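WZI (Escherichia coli, PDB 2YNK) probably binds capsular polysaccharide at the cell surface as an outer membrane beta-barrel lectin and takes part in group 1 capsule assembly. Local coordinates at residues V4-D9 and Q84-T89; G73-D78 and A446-E451; D93-L98 and N114-E119; E119-G124 and A165-T170. One frame throughout, in Å; residues are numbered along the deposited sequence.

Contact 1. Residues V4-D9 and Q84-T89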
loop_
_atom_site.group_PDB
_atom_site.type_symbol
_atom_site.label_atom_id
_atom_site.label_comp_id
_atom_site.label_asym_id
_atom_site.label_seq_id
_atom_site.Cartn_x
_atom_site.Cartn_y
_atom_site.Cartn_z
ATOM N N VAL A 4 -9.779 -3.669 -6.122
ATOM C CA VAL A 4 -8.911 -4.724 -5.615
ATOM C C VAL A 4 -7.913 -4.036 -4.681
ATOM O O VAL A 4 -6.935 -3.454 -5.130
ATOM C CB VAL A 4 -8.180 -5.477 -6.753
ATOM C CG1 VAL A 4 -7.547 -6.764 -6.236
ATOM C CG2 VAL A 4 -9.143 -5.768 -7.892
ATOM N N VAL A 5 -8.207 -4.077 -3.382
ATOM C CA VAL A 5 -7.394 -3.410 -2.369
ATOM C C VAL A 5 -6.066 -4.134 -2.137
ATOM O O VAL A 5 -5.871 -5.259 -2.610
ATOM C CB VAL A 5 -8.157 -3.281 -1.024
ATOM C CG1 VAL A 5 -9.353 -2.351 -1.182
ATOM C CG2 VAL A 5 -8.571 -4.646 -0.494
ATOM N N ASN A 6 -5.167 -3.480 -1.404
ATOM C CA ASN A 6 -3.831 -4.006 -1.155
ATOM C C ASN A 6 -3.824 -5.496 -0.817
ATOM O O ASN A 6 -4.219 -5.884 0.272
ATOM C CB ASN A 6 -3.152 -3.258 0.004
ATOM C CG ASN A 6 -3.075 -1.767 -0.213
ATOM O OD1 ASN A 6 -3.750 -1.205 -1.075
ATOM N ND2 ASN A 6 -2.256 -1.113 0.588
ATOM N N ASP A 7 -3.387 -6.324 -1.762
ATOM C CA ASP A 7 -3.058 -7.726 -1.496
ATOM C C ASP A 7 -1.599 -7.892 -1.860
ATOM O O ASP A 7 -1.150 -7.365 -2.869
ATOM C CB ASP A 7 -3.911 -8.651 -2.348
ATOM C CG ASP A 7 -3.664 -10.120 -2.042
ATOM O OD1 ASP A 7 -3.873 -10.525 -0.878
ATOM O OD2 ASP A 7 -3.278 -10.876 -2.967
ATOM N N ASN A 8 -0.846 -8.603 -1.042
ATOM C CA ASN A 8 0.604 -8.638 -1.220
ATOM C C ASN A 8 1.008 -9.720 -2.223
ATOM O O ASN A 8 1.890 -9.502 -3.049
ATOM C CB ASN A 8 1.299 -8.850 0.123
ATOM C CG ASN A 8 2.801 -8.790 0.020
ATOM O OD1 ASN A 8 3.362 -7.846 -0.524
ATOM N ND2 ASN A 8 3.468 -9.796 0.559
ATOM N N ASP A 9 0.357 -10.881 -2.136
ATOM C CA ASP A 9 0.571 -11.969 -3.082
ATOM C C ASP A 9 0.234 -11.552 -4.510
ATOM O O ASP A 9 1.019 -11.806 -5.427
ATOM C CB ASP A 9 -0.234 -13.212 -2.683
ATOM C CG ASP A 9 0.444 -14.023 -1.587
ATOM O OD1 ASP A 9 1.576 -13.664 -1.194
ATOM O OD2 ASP A 9 -0.147 -15.026 -1.116
ATOM N N GLN A 84 6.387 -2.781 8.652
ATOM C CA GLN A 84 6.007 -3.789 7.658
ATOM C C GLN A 84 5.576 -3.160 6.350
ATOM O O GLN A 84 5.135 -2.019 6.298
ATOM C CB GLN A 84 4.860 -4.659 8.170
ATOM C CG GLN A 84 5.143 -5.358 9.477
ATOM C CD GLN A 84 6.313 -6.293 9.380
ATOM O OE1 GLN A 84 6.191 -7.395 8.841
ATOM N NE2 GLN A 84 7.463 -5.865 9.903
ATOM N N GLY A 85 5.668 -3.941 5.286
ATOM C CA GLY A 85 5.443 -3.422 3.952
ATOM C C GLY A 85 4.008 -3.395 3.481
ATOM O O GLY A 85 3.055 -3.604 4.227
ATOM N N PHE A 86 3.885 -3.104 2.201
ATOM C CA PHE A 86 2.636 -3.161 1.489
ATOM C C PHE A 86 1.840 -4.381 1.906
ATOM O O PHE A 86 2.313 -5.515 1.815
ATOM C CB PHE A 86 2.927 -3.193 -0.008
ATOM C CG PHE A 86 1.718 -3.369 -0.851
ATOM C CD1 PHE A 86 1.277 -4.635 -1.180
ATOM C CD2 PHE A 86 1.034 -2.271 -1.325
ATOM C CE1 PHE A 86 0.162 -4.804 -1.961
ATOM C CE2 PHE A 86 -0.080 -2.433 -2.116
ATOM C CZ PHE A 86 -0.522 -3.708 -2.428
ATOM N N GLY A 87 0.640 -4.110 2.402
ATOM C CA GLY A 87 -0.311 -5.131 2.797
ATOM C C GLY A 87 0.039 -5.925 4.040
ATOM O O GLY A 87 -0.587 -6.955 4.298
ATOM N N GLN A 88 1.013 -5.476 4.825
ATOM C CA GLN A 88 1.502 -6.303 5.936
ATOM C C GLN A 88 1.402 -5.700 7.369
ATOM O O GLN A 88 1.844 -6.346 8.318
ATOM C CB GLN A 88 2.932 -6.761 5.627
ATOM C CG GLN A 88 3.007 -7.809 4.517
ATOM C CD GLN A 88 4.324 -7.769 3.751
ATOM O OE1 GLN A 88 5.333 -8.303 4.209
ATOM N NE2 GLN A 88 4.313 -7.135 2.573
ATOM N N THR A 89 0.815 -4.512 7.538
ATOM C CA THR A 89 0.619 -3.933 8.883
ATOM C C THR A 89 -0.722 -4.392 9.464
ATOM O O THR A 89 -1.776 -3.919 9.048
ATOM C CB THR A 89 0.652 -2.368 8.898
ATOM O OG1 THR A 89 1.927 -1.872 8.453
ATOM C CG2 THR A 89 0.395 -1.833 10.310
#
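N6 is the first residue of V4-D9 to meet the loop Q84-T89, and it does so through the far end of the F86 ring. Its CB lies 3.6 Å from F86 CZ, and the amide continues along the ring, with ND2 3.7 Å from F86 CE2. Amide and ring planes differ by only 15°, but the side chains cross obliquely. F86 reaches this position with CG anti to the backbone N (chi1 175°). At D7 the backbone makes the contact: its carbonyl O lies in the plane of the ring, at the edge, near CE1. The D7 side chain turns the other way, with OD2 capping helix 8-19 at the N of L10 and OD1 in a salt bridge with R61.

The contact is centred about 6 Å from the centre of the chain, and the loop joining the first two barrel strands, 69-76 and 95-104, comes up against the start of that helix. The loop bends there in a type II turn from G85 to Q88, closed by Q88 N to G85 O at 2.8 Å, with G87 at positive phi (70°). F86, at the turn's second position, is also flanked by the rings of W30 and W151, edge to face, and by R11 in a cation-pi contact.

N8 lies over the turn, its CA 5.4 Å from that of G87. Its OD1 comes within 3.3 Å of Q88 NE2, but the angle is too poor for a hydrogen bond. NE2 donates instead to F86 O at 2.7 Å, holding the amide against its own turn.

Contact 2. Residues G73-D78 and A446-E451. With D12 (dodecane), chain H; D12 (dodecane), chain I; D12 (dodecane), chain G.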
loop_
_atom_site.group_PDB
_atom_site.type_symbol
_atom_site.label_atom_id
_atom_site.label_comp_id
_atom_site.label_asym_id
_atom_site.label_seq_id
_atom_site.Cartn_x
_atom_site.Cartn_y
_atom_site.Cartn_z
ATOM N N GLY A 73 -8.099 -14.697 9.375
ATOM C CA GLY A 73 -7.624 -14.774 10.741
ATOM C C GLY A 73 -6.158 -14.409 10.811
ATOM O O GLY A 73 -5.398 -14.664 9.867
ATOM N N TYR A 74 -5.779 -13.781 11.926
ATOM C CA TYR A 74 -4.390 -13.467 12.221
ATOM C C TYR A 74 -4.171 -13.655 13.709
ATOM O O TYR A 74 -5.023 -13.289 14.504
ATOM C CB TYR A 74 -4.085 -12.033 11.825
ATOM C CG TYR A 74 -2.690 -11.550 12.179
ATOM C CD1 TYR A 74 -1.608 -11.832 11.355
ATOM C CD2 TYR A 74 -2.459 -10.794 13.331
ATOM C CE1 TYR A 74 -0.335 -11.381 11.665
ATOM C CE2 TYR A 74 -1.188 -10.341 13.646
ATOM C CZ TYR A 74 -0.129 -10.636 12.809
ATOM O OH TYR A 74 1.142 -10.193 13.103
ATOM N N THR A 75 -3.039 -14.238 14.078
ATOM C CA THR A 75 -2.646 -14.372 15.478
ATOM C C THR A 75 -1.136 -14.227 15.593
ATOM O O THR A 75 -0.409 -14.576 14.665
ATOM C CB THR A 75 -3.062 -15.734 16.054
ATOM O OG1 THR A 75 -2.652 -15.818 17.418
ATOM C CG2 THR A 75 -2.423 -16.882 15.263
ATOM N N SER A 76 -0.664 -13.718 16.727
ATOM C CA SER A 76 0.771 -13.484 16.909
ATOM C C SER A 76 1.216 -13.434 18.365
ATOM O O SER A 76 0.412 -13.296 19.284
ATOM C CB SER A 76 1.178 -12.185 16.220
ATOM O OG SER A 76 0.445 -11.094 16.743
ATOM N N THR A 77 2.522 -13.549 18.553
ATOM C CA THR A 77 3.109 -13.471 19.865
ATOM C C THR A 77 3.225 -12.010 20.280
ATOM O O THR A 77 3.089 -11.685 21.455
ATOM C CB THR A 77 4.493 -14.140 19.897
ATOM O OG1 THR A 77 5.368 -13.485 18.978
ATOM C CG2 THR A 77 4.393 -15.601 19.529
ATOM N N ASP A 78 3.466 -11.131 19.312
ATOM C CA ASP A 78 3.670 -9.710 19.584
ATOM C C ASP A 78 3.721 -8.942 18.269
ATOM O O ASP A 78 3.707 -9.526 17.184
ATOM C CB ASP A 78 5.001 -9.501 20.339
ATOM C CG ASP A 78 5.046 -8.208 21.170
ATOM O OD1 ASP A 78 4.139 -7.348 21.071
ATOM O OD2 ASP A 78 6.020 -8.056 21.940
ATOM N N ALA A 446 6.608 -14.531 16.300
ATOM C CA ALA A 446 6.073 -15.228 15.153
ATOM C C ALA A 446 4.596 -14.905 15.043
ATOM O O ALA A 446 3.907 -14.787 16.055
ATOM C CB ALA A 446 6.276 -16.722 15.307
ATOM N N SER A 447 4.124 -14.721 13.815
ATOM C CA SER A 447 2.701 -14.574 13.566
ATOM C C SER A 447 2.246 -15.683 12.623
ATOM O O SER A 447 3.058 -16.480 12.164
ATOM C CB SER A 447 2.369 -13.183 13.021
ATOM O OG SER A 447 3.027 -12.917 11.806
ATOM N N ALA A 448 0.941 -15.752 12.388
ATOM C CA ALA A 448 0.355 -16.741 11.484
ATOM C C ALA A 448 -1.039 -16.287 11.094
ATOM O O ALA A 448 -1.839 -15.944 11.964
ATOM C CB ALA A 448 0.299 -18.115 12.139
ATOM N N GLY A 449 -1.315 -16.269 9.795
ATOM C CA GLY A 449 -2.626 -15.902 9.280
ATOM C C GLY A 449 -3.248 -17.007 8.435
ATOM O O GLY A 449 -2.565 -17.919 7.967
ATOM N N ILE A 450 -4.558 -16.902 8.229
ATOM C CA ILE A 450 -5.323 -17.924 7.535
ATOM C C ILE A 450 -6.377 -17.281 6.636
ATOM O O ILE A 450 -6.914 -16.232 6.967
ATOM C CB ILE A 450 -5.986 -18.871 8.554
ATOM C CG1 ILE A 450 -6.430 -20.166 7.876
ATOM C CG2 ILE A 450 -7.149 -18.182 9.254
ATOM C CD1 ILE A 450 -6.766 -21.265 8.857
ATOM N N GLU A 451 -6.643 -17.907 5.489
ATOM C CA GLU A 451 -7.662 -17.443 4.546
ATOM C C GLU A 451 -8.547 -18.612 4.130
ATOM O O GLU A 451 -8.037 -19.634 3.657
ATOM C CB GLU A 451 -7.006 -16.872 3.289
ATOM C CG GLU A 451 -6.115 -15.656 3.505
ATOM C CD GLU A 451 -5.496 -15.140 2.205
ATOM O OE1 GLU A 451 -5.316 -15.945 1.265
ATOM O OE2 GLU A 451 -5.198 -13.925 2.109
HETATM C C1 D12 H . 6.977 -20.383 13.097
HETATM C C2 D12 H . 5.595 -19.740 13.000
HETATM C C3 D12 H . 4.722 -19.966 14.244
HETATM C C4 D12 H . 3.554 -18.977 14.314
HETATM C C5 D12 H . 2.678 -19.197 15.556
HETATM C C6 D12 H . 2.419 -17.925 16.378
HETATM C C7 D12 H . 1.175 -18.087 17.247
HETATM C C8 D12 H . 1.244 -17.280 18.542
HETATM C C9 D12 H . -0.147 -16.890 19.057
HETATM C C10 D12 H . -0.179 -16.724 20.576
HETATM C C11 D12 H . -1.495 -16.130 21.081
HETATM C C12 D12 H . -1.987 -16.897 22.289
HETATM C C1 D12 I . -4.226 -19.337 12.724
HETATM C C2 D12 I . -5.148 -18.135 12.757
HETATM C C3 D12 I . -6.067 -18.182 13.980
HETATM C C4 D12 I . -6.591 -16.796 14.365
HETATM C C5 D12 I . -7.326 -16.817 15.709
HETATM C C6 D12 I . -7.472 -15.422 16.323
HETATM C C7 D12 I . -8.847 -15.213 16.967
HETATM C C8 D12 I . -8.891 -13.959 17.842
HETATM C C9 D12 I . -10.326 -13.508 18.118
HETATM C C10 D12 I . -10.382 -12.174 18.866
HETATM C C11 D12 I . -10.618 -12.369 20.363
HETATM C C12 D12 I . -12.077 -12.639 20.677
HETATM C C1 D12 G . 8.625 -22.225 17.805
HETATM C C2 D12 G . 8.023 -20.833 17.710
HETATM C C3 D12 G . 9.080 -19.746 17.920
HETATM C C4 D12 G . 8.486 -18.337 18.012
HETATM C C5 D12 G . 7.768 -18.037 19.333
HETATM C C6 D12 G . 8.418 -16.890 20.111
HETATM C C7 D12 G . 7.520 -16.358 21.232
HETATM C C8 D12 G . 8.195 -16.272 22.605
HETATM C C9 D12 G . 8.995 -14.986 22.848
HETATM C C10 D12 G . 9.425 -14.904 24.321
HETATM C C11 D12 G . 9.991 -13.546 24.738
HETATM C C12 D12 G . 9.285 -13.033 25.976
#
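The phenol ring of Y74 meets S447 obliquely, neither squarely over a face nor at an edge: S447 CB is 3.5 Å from Y74 CE1 and 3.2 Å from Y74 OH. With CG anti to the backbone N (chi1 176°), the side chain leaves the strand on the face that also carries S76 and S447. The phenol oxygen takes its hydrogen bond from R120 NH2. On the same face S76 CB packs 3.6 Å from S447 CB.

Beneath these side chains the first and last strands of the barrel, 69-76 and 444-454, run antiparallel (170°) and close the sheet. G73 pairs with I450 and T75 with A448 as hydrogen-bonded pairs, each with two backbone bonds, including A448 N to T75 O at 2.9 Å. Y74 with G449 and S76 with S447 are the non-hydrogen-bonded pairs between and beyond them. Where the strand 69-76 ends, T77 still grips A446 twice: its N donates to A446 O, and its OG1 accepts from A446 N at 3.1 Å.

The face bearing T75, A448 and I450 is lined by alkyl chains. A446 CB lies 3.7 Å from C4 of one dodecane, whose C9 comes 3.2 Å from T75 OG1, and T75 CG2 lies 3.9 Å from C2 of another. These contacts are consistent with a face turned to membrane lipid, while Y74, S76 and S447 point to the other.

Contact 3. Residues D93-L98 and N114-E119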
loop_
_atom_site.group_PDB
_atom_site.type_symbol
_atom_site.label_atom_id
_atom_site.label_comp_id
_atom_site.label_asym_id
_atom_site.label_seq_id
_atom_site.Cartn_x
_atom_site.Cartn_y
_atom_site.Cartn_z
ATOM N N ASP A 93 -2.868 -7.764 17.639
ATOM C CA ASP A 93 -2.137 -9.022 17.793
ATOM C C ASP A 93 -2.944 -10.240 17.345
ATOM O O ASP A 93 -2.375 -11.245 16.902
ATOM C CB ASP A 93 -1.704 -9.219 19.244
ATOM C CG ASP A 93 -0.628 -8.235 19.678
ATOM O OD1 ASP A 93 0.173 -7.797 18.815
ATOM O OD2 ASP A 93 -0.583 -7.908 20.891
ATOM N N ASN A 94 -4.262 -10.154 17.482
ATOM C CA ASN A 94 -5.152 -11.239 17.112
ATOM C C ASN A 94 -6.372 -10.657 16.436
ATOM O O ASN A 94 -6.960 -9.703 16.925
ATOM C CB ASN A 94 -5.584 -12.043 18.338
ATOM C CG ASN A 94 -4.411 -12.554 19.150
ATOM O OD1 ASN A 94 -3.513 -13.212 18.638
ATOM N ND2 ASN A 94 -4.422 -12.252 20.432
ATOM N N SER A 95 -6.750 -11.230 15.301
ATOM C CA SER A 95 -7.821 -10.672 14.499
ATOM C C SER A 95 -8.654 -11.786 13.888
ATOM O O SER A 95 -8.182 -12.906 13.706
ATOM C CB SER A 95 -7.222 -9.786 13.407
ATOM O OG SER A 95 -8.023 -8.644 13.173
ATOM N N LEU A 96 -9.902 -11.473 13.584
ATOM C CA LEU A 96 -10.753 -12.400 12.878
ATOM C C LEU A 96 -11.709 -11.613 12.007
ATOM O O LEU A 96 -12.388 -10.717 12.501
ATOM C CB LEU A 96 -11.520 -13.252 13.868
ATOM C CG LEU A 96 -12.324 -14.393 13.262
ATOM C CD1 LEU A 96 -11.448 -15.240 12.346
ATOM C CD2 LEU A 96 -12.919 -15.213 14.398
ATOM N N GLY A 97 -11.746 -11.948 10.714
ATOM C CA GLY A 97 -12.517 -11.198 9.726
ATOM C C GLY A 97 -13.521 -12.073 9.012
ATOM O O GLY A 97 -13.187 -13.184 8.596
ATOM N N LEU A 98 -14.755 -11.579 8.894
ATOM C CA LEU A 98 -15.792 -12.210 8.083
ATOM C C LEU A 98 -16.247 -11.216 7.026
ATOM O O LEU A 98 -16.645 -10.107 7.364
ATOM C CB LEU A 98 -16.995 -12.617 8.940
ATOM C CG LEU A 98 -16.780 -13.571 10.125
ATOM C CD1 LEU A 98 -18.124 -13.987 10.713
ATOM C CD2 LEU A 98 -15.971 -14.802 9.733
ATOM N N ASN A 114 -14.749 -7.168 11.440
ATOM C CA ASN A 114 -13.564 -7.628 12.164
ATOM C C ASN A 114 -13.762 -7.543 13.686
ATOM O O ASN A 114 -14.343 -6.577 14.196
ATOM C CB ASN A 114 -12.342 -6.780 11.807
ATOM C CG ASN A 114 -12.143 -6.620 10.324
ATOM O OD1 ASN A 114 -11.903 -7.591 9.607
ATOM N ND2 ASN A 114 -12.208 -5.378 9.856
ATOM N N VAL A 115 -13.256 -8.550 14.396
ATOM C CA VAL A 115 -13.152 -8.528 15.841
ATOM C C VAL A 115 -11.687 -8.734 16.203
ATOM O O VAL A 115 -10.977 -9.490 15.535
ATOM C CB VAL A 115 -13.997 -9.623 16.493
ATOM C CG1 VAL A 115 -13.390 -10.984 16.224
ATOM C CG2 VAL A 115 -14.101 -9.381 17.991
ATOM N N GLU A 116 -11.246 -8.071 17.275
ATOM C CA GLU A 116 -9.820 -7.971 17.593
ATOM C C GLU A 116 -9.444 -8.267 19.045
ATOM O O GLU A 116 -10.252 -8.118 19.956
ATOM C CB GLU A 116 -9.327 -6.575 17.227
ATOM C CG GLU A 116 -9.010 -6.432 15.753
ATOM C CD GLU A 116 -8.952 -4.986 15.303
ATOM O OE1 GLU A 116 -8.901 -4.082 16.194
ATOM O OE2 GLU A 116 -8.956 -4.768 14.057
ATOM N N GLY A 117 -8.190 -8.667 19.232
ATOM C CA GLY A 117 -7.649 -8.999 20.525
ATOM C C GLY A 117 -6.230 -8.483 20.637
ATOM O O GLY A 117 -5.404 -8.754 19.777
ATOM N N GLY A 118 -5.945 -7.745 21.711
ATOM C CA GLY A 118 -4.615 -7.201 21.941
ATOM C C GLY A 118 -4.333 -6.106 20.943
ATOM O O GLY A 118 -3.475 -6.260 20.076
ATOM N N GLU A 119 -5.078 -5.008 21.062
ATOM C CA GLU A 119 -4.957 -3.862 20.154
ATOM C C GLU A 119 -3.530 -3.333 20.062
ATOM O O GLU A 119 -2.868 -3.120 21.082
ATOM C CB GLU A 119 -5.853 -2.705 20.614
ATOM C CG GLU A 119 -7.342 -2.893 20.367
ATOM C CD GLU A 119 -8.147 -1.658 20.755
ATOM O OE1 GLU A 119 -7.716 -0.911 21.671
ATOM O OE2 GLU A 119 -9.216 -1.436 20.142
#
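L96 and V115 lean together on one face of the hairpin, with L96 CB 3.8 Å from V115 CG1. That methyl stands between the backbone N and the carbonyl carbon of V115 (chi1 70°), which directs it across to the neighbouring strand. On the other face the S95 hydroxyl sits beside the E116 stem, OG 3.5 Å from CG. Beyond CG the glutamate runs extended, and its OE1 forms a salt bridge with R167. N114, also on this face, puts OD1 3.7 Å from the CA of G97, while its ND2 bonds to N128 on the next strand.

Strands 95-104 and 107-116 are consecutive in the antiparallel barrel, and their axes lie 4.8 Å apart. L96 and V115 form a hydrogen-bonded pair, as do N94 and G117; one of the bonds, G117 N to N94 O, measures 2.8 Å. Where both chains turn a corner, D93 N still donates to G118 O, almost straight at 177°. D93 OD1 is engaged by R120 in a salt bridge.

L96 and V115 thus form an apolar patch beside N94 on one face; on the other, a carboxylate and an amide are tied to side chains beyond the hairpin, the E116 charge probably balanced by R167.

Contact 4. Residues E119-G124 and A165-T170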
loop_
_atom_site.group_PDB
_atom_site.type_symbol
_atom_site.label_atom_id
_atom_site.label_comp_id
_atom_site.label_asym_id
_atom_site.label_seq_id
_atom_site.Cartn_x
_atom_site.Cartn_y
_atom_site.Cartn_z
ATOM N N GLU A 119 -5.078 -5.008 21.062
ATOM C CA GLU A 119 -4.957 -3.862 20.154
ATOM C C GLU A 119 -3.530 -3.333 20.062
ATOM O O GLU A 119 -2.868 -3.120 21.082
ATOM C CB GLU A 119 -5.853 -2.705 20.614
ATOM C CG GLU A 119 -7.342 -2.893 20.367
ATOM C CD GLU A 119 -8.147 -1.658 20.755
ATOM O OE1 GLU A 119 -7.716 -0.911 21.671
ATOM O OE2 GLU A 119 -9.216 -1.436 20.142
ATOM N N ARG A 120 -3.071 -3.127 18.828
ATOM C CA ARG A 120 -1.841 -2.399 18.566
ATOM C C ARG A 120 -2.222 -0.956 18.251
ATOM O O ARG A 120 -1.718 -0.021 18.868
ATOM C CB ARG A 120 -1.095 -3.024 17.391
ATOM C CG ARG A 120 -0.734 -4.492 17.573
ATOM C CD ARG A 120 -0.193 -5.084 16.280
ATOM N NE ARG A 120 0.282 -6.455 16.438
ATOM C CZ ARG A 120 0.778 -7.197 15.450
ATOM N NH1 ARG A 120 0.861 -6.707 14.224
ATOM N NH2 ARG A 120 1.185 -8.439 15.684
ATOM N N ILE A 121 -3.126 -0.788 17.293
ATOM C CA ILE A 121 -3.672 0.521 16.951
ATOM C C ILE A 121 -4.951 0.729 17.766
ATOM O O ILE A 121 -5.767 -0.173 17.855
ATOM C CB ILE A 121 -3.953 0.624 15.428
ATOM C CG1 ILE A 121 -2.702 0.259 14.621
ATOM C CG2 ILE A 121 -4.411 2.021 15.048
ATOM C CD1 ILE A 121 -2.762 0.661 13.158
ATOM N N SER A 122 -5.119 1.901 18.369
ATOM C CA SER A 122 -6.311 2.180 19.184
ATOM C C SER A 122 -7.571 2.185 18.358
ATOM O O SER A 122 -7.530 2.357 17.135
ATOM C CB SER A 122 -6.210 3.539 19.881
ATOM O OG SER A 122 -5.326 3.463 20.978
ATOM N N ASN A 123 -8.699 2.020 19.038
ATOM C CA ASN A 123 -9.983 2.088 18.387
ATOM C C ASN A 123 -11.082 2.384 19.385
ATOM O O ASN A 123 -10.835 2.438 20.592
ATOM C CB ASN A 123 -10.261 0.768 17.662
ATOM C CG ASN A 123 -10.930 0.963 16.312
ATOM O OD1 ASN A 123 -10.744 1.979 15.645
ATOM N ND2 ASN A 123 -11.709 -0.026 15.905
ATOM N N GLY A 124 -12.289 2.612 18.880
ATOM C CA GLY A 124 -13.457 2.788 19.732
ATOM C C GLY A 124 -13.878 1.475 20.364
ATOM O O GLY A 124 -14.395 1.446 21.469
ATOM N N ALA A 165 -0.411 1.730 6.862
ATOM C CA ALA A 165 0.146 1.381 8.161
ATOM C C ALA A 165 -0.649 2.046 9.274
ATOM O O ALA A 165 -0.103 2.795 10.096
ATOM C CB ALA A 165 1.601 1.829 8.209
HETATM N N MSE A 166 -1.948 1.772 9.283
HETATM C CA MSE A 166 -2.935 2.636 9.933
HETATM C C MSE A 166 -4.282 2.117 9.535
HETATM O O MSE A 166 -4.408 1.397 8.548
HETATM C CB MSE A 166 -2.809 4.053 9.380
HETATM C CG MSE A 166 -2.459 3.925 7.885
HETATM SE SE MSE A 166 -3.618 5.056 6.818
HETATM C CE MSE A 166 -5.037 3.728 6.488
ATOM N N ARG A 167 -5.313 2.485 10.280
ATOM C CA ARG A 167 -6.638 1.965 10.005
ATOM C C ARG A 167 -7.228 2.767 8.867
ATOM O O ARG A 167 -7.141 4.000 8.881
ATOM C CB ARG A 167 -7.527 2.030 11.244
ATOM C CG ARG A 167 -6.932 1.268 12.406
ATOM C CD ARG A 167 -7.844 1.253 13.618
ATOM N NE ARG A 167 -8.424 -0.068 13.781
ATOM C CZ ARG A 167 -8.033 -0.968 14.668
ATOM N NH1 ARG A 167 -7.073 -0.713 15.544
ATOM N NH2 ARG A 167 -8.635 -2.139 14.695
ATOM N N PRO A 168 -7.820 2.077 7.873
ATOM C CA PRO A 168 -8.375 2.775 6.723
ATOM C C PRO A 168 -9.501 3.708 7.158
ATOM O O PRO A 168 -10.206 3.411 8.135
ATOM C CB PRO A 168 -8.891 1.642 5.829
ATOM C CG PRO A 168 -9.114 0.493 6.753
ATOM C CD PRO A 168 -8.080 0.626 7.822
HETATM N N MSE A 169 -9.658 4.824 6.448
HETATM C CA MSE A 169 -10.566 5.877 6.864
HETATM C C MSE A 169 -11.812 5.840 6.061
HETATM O O MSE A 169 -11.801 5.452 4.885
HETATM C CB MSE A 169 -9.933 7.238 6.655
HETATM C CG MSE A 169 -8.563 7.317 7.312
HETATM SE SE MSE A 169 -7.800 9.093 6.940
HETATM C CE MSE A 169 -7.209 8.719 5.086
ATOM N N THR A 170 -12.897 6.291 6.678
ATOM C CA THR A 170 -14.204 6.295 6.046
ATOM C C THR A 170 -14.318 7.457 5.090
ATOM O O THR A 170 -14.059 8.607 5.472
ATOM C CB THR A 170 -15.321 6.370 7.083
ATOM O OG1 THR A 170 -15.448 5.088 7.703
ATOM C CG2 THR A 170 -16.642 6.749 6.444
#
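R167 places its guanidinium against I121 and N123, and its sound polar bond is NH2 to E116 OE1, a salt bridge. NH1 lies 2.7 Å from I121 O, at the edge of the group and near its plane, at too poor an angle for a hydrogen bond. Two irregular loops of the barrel meet here, E119-G124 between strands 107-116 and 127-138, and A165-T170 leading into strand 170-176, in a buried contact with no clear hydrogen bond across it.

N123 lies over one face of the guanidinium. The two planes are stacked, only 14° apart, with N123 CG 3.7 Å above the group and shifted toward its rim. N123 ND2 bonds to S125 O, tying the amide to its own loop; against R167 the amide makes a flat stacked contact. The R167 chain bends at chi3 (107°), which turns NE out of the line of the methylenes. E119 OE2 lies 5.1 Å from R167 NH1, not in contact, though its opposite charge may add to the field around the arginine.

Along the aliphatic part of R167, its side chain and that of I121 slide past each other in opposite directions, with I121 CG2 3.7 Å from R167 CG. Y357 touches both I121 and the selenomethionine M166. The isoleucine ends on the backbone of that residue, its CD1 3.8 Å from M166 CA.

Contacts 2 and 3 share one stretch of barrel wall: strands 69-76 and 95-104 are neighbours, the centres of the two contacts lie about 10 Å apart, and a probable hydrogen bond from S95 N to Y74 O (2.8 Å) joins them. Dodecane borders both. Contact 4 ties into contact 3 through two salt bridges, E116 OE1 to R167 NH2 and D93 OD1 to R120 NE (2.7 Å). R120 also reaches contact 2, with NH2 3.1 Å from Y74 OH, and so links all three. Contact 1 lies deeper, its centre 15 to 17 Å from the other centres. It touches contact 4 by T89 OG1 on A165 CA (3.7 Å), and its loop leads, three residues on, into D93-L98.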